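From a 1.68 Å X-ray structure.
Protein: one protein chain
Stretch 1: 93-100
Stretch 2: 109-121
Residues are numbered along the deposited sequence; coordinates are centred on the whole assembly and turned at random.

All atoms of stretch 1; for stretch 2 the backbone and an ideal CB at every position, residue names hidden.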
ATOM      1  N   GLU A  93       5.527   0.168  15.074  1.00 19.26           N
ATOM      2  CA  GLU A  93       4.957   1.261  15.842  1.00 20.44           C
ATOM      3  C   GLU A  93       6.010   2.343  15.908  1.00 20.08           C
ATOM      4  O   GLU A  93       7.168   2.058  16.263  1.00 15.98           O
ATOM      5  CB  GLU A  93       4.591   0.805  17.253  1.00 22.87           C
ATOM      6  CG  GLU A  93       4.194   1.950  18.164  1.00 24.06           C
ATOM      7  CD  GLU A  93       3.892   1.498  19.587  1.00 26.99           C
ATOM      8  OE1 GLU A  93       3.379   0.381  19.729  1.00 30.52           O
ATOM      9  OE2 GLU A  93       4.153   2.292  20.536  1.00 35.58           O
ATOM     10  N   TYR A  94       5.608   3.556  15.558  1.00 18.83           N
ATOM     11  CA  TYR A  94       6.505   4.732  15.583  1.00 20.14           C
ATOM     12  C   TYR A  94       6.441   5.547  16.896  1.00 21.91           C
ATOM     13  O   TYR A  94       5.403   6.142  17.228  1.00 24.14           O
ATOM     14  CB  TYR A  94       6.159   5.608  14.346  1.00 22.01           C
ATOM     15  CG  TYR A  94       6.905   6.915  14.153  1.00 20.80           C
ATOM     16  CD1 TYR A  94       8.088   7.240  14.860  1.00 24.14           C
ATOM     17  CD2 TYR A  94       6.438   7.833  13.256  1.00 20.66           C
ATOM     18  CE1 TYR A  94       8.726   8.475  14.666  1.00 25.54           C
ATOM     19  CE2 TYR A  94       7.051   9.037  13.077  1.00 21.43           C
ATOM     20  CZ  TYR A  94       8.212   9.358  13.752  1.00 21.80           C
ATOM     21  OH  TYR A  94       8.799  10.622  13.546  1.00 23.86           O
ATOM     22  N   GLN A  95       7.533   5.497  17.665  1.00 20.79           N
ATOM     23  CA  GLN A  95       7.746   6.377  18.826  1.00 24.01           C
ATOM     24  C   GLN A  95       8.873   7.360  18.565  1.00 25.57           C
ATOM     25  O   GLN A  95       9.618   7.241  17.579  1.00 28.76           O
ATOM     26  CB  GLN A  95       8.026   5.542  20.100  1.00 26.03           C
ATOM     27  CG  GLN A  95       6.846   4.624  20.477  1.00 28.09           C
ATOM     28  CD  GLN A  95       5.573   5.430  20.809  1.00 34.70           C
ATOM     29  OE1 GLN A  95       5.649   6.609  21.190  1.00 36.04           O
ATOM     30  NE2 GLN A  95       4.411   4.809  20.658  1.00 32.76           N
ATOM     31  N   ALA A  96       8.958   8.360  19.441  1.00 27.65           N
ATOM     32  CA  ALA A  96       9.850   9.486  19.226  1.00 33.57           C
ATOM     33  C   ALA A  96      11.229   9.076  18.726  1.00 32.09           C
ATOM     34  O   ALA A  96      11.658   9.570  17.674  1.00 35.64           O
ATOM     35  CB  ALA A  96       9.975  10.296  20.520  1.00 33.77           C
ATOM     36  N   ASP A  97      11.865   8.129  19.443  1.00 29.37           N
ATOM     37  CA  ASP A  97      13.302   7.722  19.249  1.00 27.87           C
ATOM     38  C   ASP A  97      13.544   6.254  18.925  1.00 22.54           C
ATOM     39  O   ASP A  97      14.682   5.760  18.921  1.00 21.26           O
ATOM     40  CB  ASP A  97      14.148   8.123  20.504  1.00 32.11           C
ATOM     41  CG  ASP A  97      13.811   7.316  21.786  1.00 38.01           C
ATOM     42  OD1 ASP A  97      12.964   6.388  21.818  1.00 36.84           O
ATOM     43  OD2 ASP A  97      14.423   7.639  22.827  1.00 40.75           O
ATOM     44  N   HIS A  98      12.472   5.528  18.643  1.00 21.65           N
ATOM     45  CA  HIS A  98      12.610   4.157  18.228  1.00 19.61           C
ATOM     46  C   HIS A  98      11.326   3.661  17.610  1.00 18.43           C
ATOM     47  O   HIS A  98      10.220   4.254  17.770  1.00 21.74           O
ATOM     48  CB  HIS A  98      12.915   3.212  19.382  1.00 20.76           C
ATOM     49  CG  HIS A  98      11.790   3.061  20.357  1.00 21.62           C
ATOM     50  ND1 HIS A  98      11.455   4.047  21.259  1.00 25.95           N
ATOM     51  CD2 HIS A  98      10.954   2.035  20.593  1.00 21.56           C
ATOM     52  CE1 HIS A  98      10.433   3.641  21.988  1.00 24.65           C
ATOM     53  NE2 HIS A  98      10.139   2.406  21.634  1.00 25.40           N
ATOM     54  N   LEU A  99      11.524   2.603  16.838  1.00 17.94           N
ATOM     55  CA  LEU A  99      10.392   1.840  16.300  1.00 18.87           C
ATOM     56  C   LEU A  99      10.271   0.627  17.169  1.00 19.69           C
ATOM     57  O   LEU A  99      11.254   0.072  17.620  1.00 24.59           O
ATOM     58  CB  LEU A  99      10.597   1.397  14.870  1.00 20.04           C
ATOM     59  CG  LEU A  99      10.800   2.459  13.784  1.00 24.93           C
ATOM     60  CD1 LEU A  99      10.730   1.692  12.487  1.00 27.11           C
ATOM     61  CD2 LEU A  99       9.748   3.558  13.857  1.00 25.88           C
ATOM     62  N   LYS A 100       9.045   0.246  17.435  1.00 18.22           N
ATOM     63  CA  LYS A 100       8.766  -0.988  18.122  1.00 18.03           C
ATOM     64  C   LYS A 100       8.223  -1.937  17.075  1.00 17.76           C
ATOM     65  O   LYS A 100       7.237  -1.603  16.373  1.00 17.02           O
ATOM     66  CB  LYS A 100       7.757  -0.728  19.273  1.00 21.43           C
ATOM     67  CG  LYS A 100       7.256  -1.972  19.967  1.00 29.73           C
ATOM     68  CD  LYS A 100       6.155  -1.575  20.958  1.00 36.83           C
ATOM     69  CE  LYS A 100       6.510  -1.978  22.372  1.00 41.07           C
ATOM     70  NZ  LYS A 100       7.757  -1.304  22.834  1.00 43.17           N
ATOM     71  N   UNK A 109      10.445  -6.129  19.660  1.00 21.33           N
ATOM     72  CA  UNK A 109      11.746  -5.559  19.978  0.50 19.97           C
ATOM     73  C   UNK A 109      11.781  -4.159  19.439  1.00 21.70           C
ATOM     74  O   UNK A 109      10.928  -3.786  18.641  1.00 21.70           O
ATOM     75  CB  UNK A 109      12.891  -6.398  19.407  0.50 19.97           C
ATOM     76  N   UNK A 110      12.689  -3.342  19.948  1.00 21.27           N
ATOM     77  CA  UNK A 110      12.778  -1.960  19.528  1.00 22.54           C
ATOM     78  C   UNK A 110      14.015  -1.797  18.710  1.00 19.53           C
ATOM     79  O   UNK A 110      15.034  -2.419  18.980  1.00 18.90           O
ATOM     80  CB  UNK A 110      12.779  -1.002  20.721  1.00 22.54           C
ATOM     81  N   UNK A 111      13.955  -0.838  17.829  1.00 17.97           N
ATOM     82  CA  UNK A 111      15.046  -0.443  16.953  1.00 17.95           C
ATOM     83  C   UNK A 111      15.208   1.070  17.000  1.00 18.83           C
ATOM     84  O   UNK A 111      14.278   1.790  16.773  1.00 17.87           O
ATOM     85  CB  UNK A 111      14.798  -0.919  15.520  1.00 17.95           C
ATOM     86  N   UNK A 112      16.413   1.550  17.265  1.00 19.51           N
ATOM     87  CA  UNK A 112      16.561   2.965  17.442  0.50 17.71           C
ATOM     88  C   UNK A 112      16.385   3.783  16.165  1.00 18.62           C
ATOM     89  O   UNK A 112      16.719   3.351  15.064  1.00 16.50           O
ATOM     90  CB  UNK A 112      17.939   3.247  18.044  0.50 17.71           C
ATOM     91  N   UNK A 113      15.874   5.007  16.304  1.00 18.36           N
ATOM     92  CA  UNK A 113      15.740   5.912  15.169  1.00 19.96           C
ATOM     93  C   UNK A 113      16.934   6.876  15.249  1.00 19.04           C
ATOM     94  O   UNK A 113      17.089   7.568  16.269  1.00 21.75           O
ATOM     95  CB  UNK A 113      14.402   6.653  15.185  1.00 19.96           C
ATOM     96  N   UNK A 114      17.698   6.902  14.160  1.00 20.75           N
ATOM     97  CA  UNK A 114      19.085   7.357  14.082  1.00 22.18           C
ATOM     98  C   UNK A 114      19.211   8.573  13.200  1.00 22.26           C
ATOM     99  O   UNK A 114      20.334   9.030  12.853  1.00 19.31           O
ATOM    100  CB  UNK A 114      19.992   6.240  13.560  1.00 22.18           C
ATOM    101  N   UNK A 115      18.070   9.051  12.756  1.00 21.48           N
ATOM    102  CA  UNK A 115      18.054  10.046  11.696  1.00 21.54           C
ATOM    103  C   UNK A 115      16.882  10.978  11.955  1.00 19.41           C
ATOM    104  O   UNK A 115      15.978  10.610  12.710  1.00 17.82           O
ATOM    105  CB  UNK A 115      17.955   9.396  10.315  1.00 21.54           C
ATOM    106  N   UNK A 116      16.947  12.197  11.366  1.00 20.78           N
ATOM    107  CA  UNK A 116      15.875  13.129  11.527  1.00 21.27           C
ATOM    108  C   UNK A 116      14.639  12.622  10.854  1.00 20.42           C
ATOM    109  O   UNK A 116      14.705  12.157   9.705  1.00 23.41           O
ATOM    110  CB  UNK A 116      16.262  14.504  10.980  1.00 21.27           C
ATOM    111  N   UNK A 117      13.504  12.765  11.545  1.00 20.95           N
ATOM    112  CA  UNK A 117      12.246  12.194  11.103  1.00 23.20           C
ATOM    113  C   UNK A 117      11.048  12.942  11.685  1.00 24.11           C
ATOM    114  O   UNK A 117      10.931  13.078  12.909  1.00 24.90           O
ATOM    115  CB  UNK A 117      12.179  10.715  11.488  1.00 23.20           C
ATOM    116  N   UNK A 118      10.139  13.361  10.804  1.00 24.20           N
ATOM    117  CA  UNK A 118       8.861  13.988  11.189  1.00 30.97           C
ATOM    118  C   UNK A 118       7.806  12.846  11.117  1.00 27.53           C
ATOM    119  O   UNK A 118       7.297  12.395  12.135  1.00 26.45           O
ATOM    120  CB  UNK A 118       8.502  15.164  10.279  1.00 30.97           C
ATOM    121  N   UNK A 119       7.451  12.481   9.887  1.00 23.39           N
ATOM    122  CA  UNK A 119       6.541  11.370   9.561  1.00 23.03           C
ATOM    123  C   UNK A 119       7.271  10.296   8.730  1.00 19.49           C
ATOM    124  O   UNK A 119       8.170  10.646   7.931  1.00 19.53           O
ATOM    125  CB  UNK A 119       5.320  11.888   8.798  1.00 23.03           C
ATOM    126  N   UNK A 120       6.869   9.043   8.918  1.00 17.49           N
ATOM    127  CA  UNK A 120       7.208   7.983   7.966  1.00 17.77           C
ATOM    128  C   UNK A 120       6.300   8.047   6.753  1.00 15.75           C
ATOM    129  O   UNK A 120       5.064   7.923   6.856  1.00 15.41           O
ATOM    130  CB  UNK A 120       7.107   6.607   8.627  1.00 17.77           C
ATOM    131  N   UNK A 121       6.948   8.170   5.597  1.00 15.10           N
ATOM    132  CA  UNK A 121       6.243   8.325   4.338  1.00 16.32           C
ATOM    133  C   UNK A 121       6.607   7.307   3.245  1.00 14.87           C
ATOM    134  O   UNK A 121       6.102   7.414   2.157  1.00 16.23           O
ATOM    135  CB  UNK A 121       6.502   9.736   3.807  1.00 16.32           C
TER

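Position 109 points its CA-to-CB bond away from stretch 1, which sets little limit here. The residue is Phe 109.

Position 110 pairs with Lys 100 as an antiparallel, non-hydrogen-bonded pair. Its ideal CB lies 3.5 Å from His 98 CD2, on the sheet face that carries His 98 and Lys 100. An imidazole edge and an ammonium group suit a short polar or acidic side chain. The residue is Asn 110. Its OD1 meets the edge of the His 98 ring, 3.3 Å from CD2, and accepts a weak hydrogen bond from Lys 100 NZ at 3.3 Å.

Position 111 is the hydrogen-bonded partner of Leu 99, and its CB shares the face of the Leu 99 side chain. Its N lies 2.9 Å from Leu 99 O and its O 2.9 Å from Leu 99 N. The bond into Leu 99 O needs a hydrogen on the N of 111, which argues against proline; the bond from Leu 99 N does not depend on the side chain. Apolar or beta-branched residues would suit. The residue is Phe 111, whose ring leads away from stretch 1.

Position 112 pairs with His 98 without backbone hydrogen bonds. Its phi of -70° and lack of an N-H bond to stretch 1 permit proline, though many residues would fit. The residue is Pro 112.

Position 113 points toward stretch 1, and its N donates to Asp 97 O at 3.0 Å, which argues against proline. Ahead lie Leu 99 and the Tyr 94 ring. A medium aliphatic side chain, such as leucine, isoleucine or methionine, would reach them. The residue is Ile 113. Its CD1 lies 3.6 Å from Tyr 94 CE1 and 4.0 Å from Leu 99 CD2.

Positions 114, 115 and 116 are free of stretch 1. They hold Arg 114, Met 115 and Pro 116.

Position 117 points toward Tyr 94, its ideal CB 4.0 Å from the OH. A compact apolar residue could cover the end of the ring. The residue is Leu 117, with CD2 3.5 Å from Tyr 94 CZ.

Position 118 turns its CB away, so many residues would suit, polar ones among them. Its backbone matters more: Tyr 94 OH donates to its O at 2.7 Å. The residue is Asp 118.

Position 119 also points away. It holds Thr 119.

Position 120 points toward Tyr 94, its ideal CB 4.8 Å from CD2. A branched aliphatic suits this. The residue is Ile 120; its CD1 covers one ring face, 4.0 Å from Tyr 94 CD2, and also lies 4.0 Å from Leu 99 CD2.

Position 121 is out of reach and holds Thr 121.

Stretch 2 109-121: FNFPIRMPLDTIT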
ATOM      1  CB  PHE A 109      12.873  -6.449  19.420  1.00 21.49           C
ATOM      2  CG  PHE A 109      12.939  -6.503  17.894  1.00 19.26           C
ATOM      3  CD1 PHE A 109      13.670  -5.549  17.155  1.00 18.79           C
ATOM      4  CD2 PHE A 109      12.298  -7.529  17.200  1.00 19.65           C
ATOM      5  CE1 PHE A 109      13.715  -5.640  15.748  1.00 19.38           C
ATOM      6  CE2 PHE A 109      12.400  -7.634  15.806  1.00 19.59           C
ATOM      7  CZ  PHE A 109      13.069  -6.664  15.082  1.00 19.81           C
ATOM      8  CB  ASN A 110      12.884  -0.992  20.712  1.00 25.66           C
ATOM      9  CG  ASN A 110      11.688  -1.070  21.628  1.00 26.22           C
ATOM     10  OD1 ASN A 110      10.566  -1.173  21.180  1.00 23.77           O
ATOM     11  ND2 ASN A 110      11.951  -1.068  22.910  1.00 29.37           N
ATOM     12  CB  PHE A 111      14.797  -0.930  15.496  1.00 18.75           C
ATOM     13  CG  PHE A 111      15.986  -0.725  14.581  1.00 16.97           C
ATOM     14  CD1 PHE A 111      17.079  -1.589  14.615  1.00 16.65           C
ATOM     15  CD2 PHE A 111      15.992   0.323  13.661  1.00 16.09           C
ATOM     16  CE1 PHE A 111      18.166  -1.383  13.786  1.00 17.65           C
ATOM     17  CE2 PHE A 111      17.114   0.563  12.851  1.00 16.54           C
ATOM     18  CZ  PHE A 111      18.189  -0.308  12.914  1.00 15.28           C
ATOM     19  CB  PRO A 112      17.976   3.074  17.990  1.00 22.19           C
ATOM     20  CG  PRO A 112      18.705   1.942  17.437  1.00 20.92           C
ATOM     21  CD  PRO A 112      17.694   0.842  17.368  1.00 20.94           C
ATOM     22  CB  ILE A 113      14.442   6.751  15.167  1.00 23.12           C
ATOM     23  CG1 ILE A 113      13.167   5.916  14.932  1.00 25.44           C
ATOM     24  CG2 ILE A 113      14.542   7.784  14.062  1.00 22.63           C
ATOM     25  CD1 ILE A 113      11.892   6.727  15.135  1.00 28.48           C
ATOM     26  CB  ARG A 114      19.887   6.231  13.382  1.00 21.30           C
ATOM     27  CG  ARG A 114      19.978   4.967  14.228  1.00 22.49           C
ATOM     28  CD  ARG A 114      20.617   3.811  13.442  1.00 21.05           C
ATOM     29  NE  ARG A 114      21.067   2.799  14.344  1.00 20.14           N
ATOM     30  CZ  ARG A 114      21.454   1.563  13.961  1.00 20.18           C
ATOM     31  NH1 ARG A 114      21.438   1.204  12.686  1.00 16.33           N
ATOM     32  NH2 ARG A 114      21.894   0.729  14.865  1.00 22.68           N
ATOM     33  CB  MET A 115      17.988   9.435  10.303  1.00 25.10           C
ATOM     34  CG  MET A 115      16.703   8.676   9.907  1.00 25.73           C
ATOM     35  SD  MET A 115      16.795   8.023   8.216  1.00 35.05           S
ATOM     36  CE  MET A 115      17.948   6.698   8.549  1.00 25.63           C
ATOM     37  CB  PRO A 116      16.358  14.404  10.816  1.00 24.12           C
ATOM     38  CG  PRO A 116      17.774  14.173  10.451  1.00 24.77           C
ATOM     39  CD  PRO A 116      18.004  12.699  10.477  1.00 22.71           C
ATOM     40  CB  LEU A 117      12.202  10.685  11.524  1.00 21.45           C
ATOM     41  CG  LEU A 117      11.030   9.839  11.103  1.00 21.08           C
ATOM     42  CD1 LEU A 117      10.986   9.644   9.590  1.00 20.22           C
ATOM     43  CD2 LEU A 117      11.017   8.480  11.777  1.00 20.77           C
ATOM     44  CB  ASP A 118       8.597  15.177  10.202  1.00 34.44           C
ATOM     45  CG  ASP A 118       7.236  15.884  10.394  1.00 41.65           C
ATOM     46  OD1 ASP A 118       6.922  16.298  11.527  1.00 47.69           O
ATOM     47  OD2 ASP A 118       6.520  16.092   9.373  1.00 41.80           O
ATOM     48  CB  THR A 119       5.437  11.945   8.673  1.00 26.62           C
ATOM     49  OG1 THR A 119       4.909  13.097   9.338  1.00 30.67           O
ATOM     50  CG2 THR A 119       4.342  11.030   8.542  1.00 29.55           C
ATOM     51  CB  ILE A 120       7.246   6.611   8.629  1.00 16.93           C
ATOM     52  CG1 ILE A 120       8.430   6.598   9.617  1.00 18.78           C
ATOM     53  CG2 ILE A 120       7.339   5.486   7.570  1.00 17.89           C
ATOM     54  CD1 ILE A 120       8.419   5.522  10.644  1.00 21.08           C
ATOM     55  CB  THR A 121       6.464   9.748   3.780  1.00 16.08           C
ATOM     56  OG1 THR A 121       7.868   9.913   3.479  1.00 18.77           O
ATOM     57  CG2 THR A 121       5.943  10.743   4.809  1.00 18.01           C
TER
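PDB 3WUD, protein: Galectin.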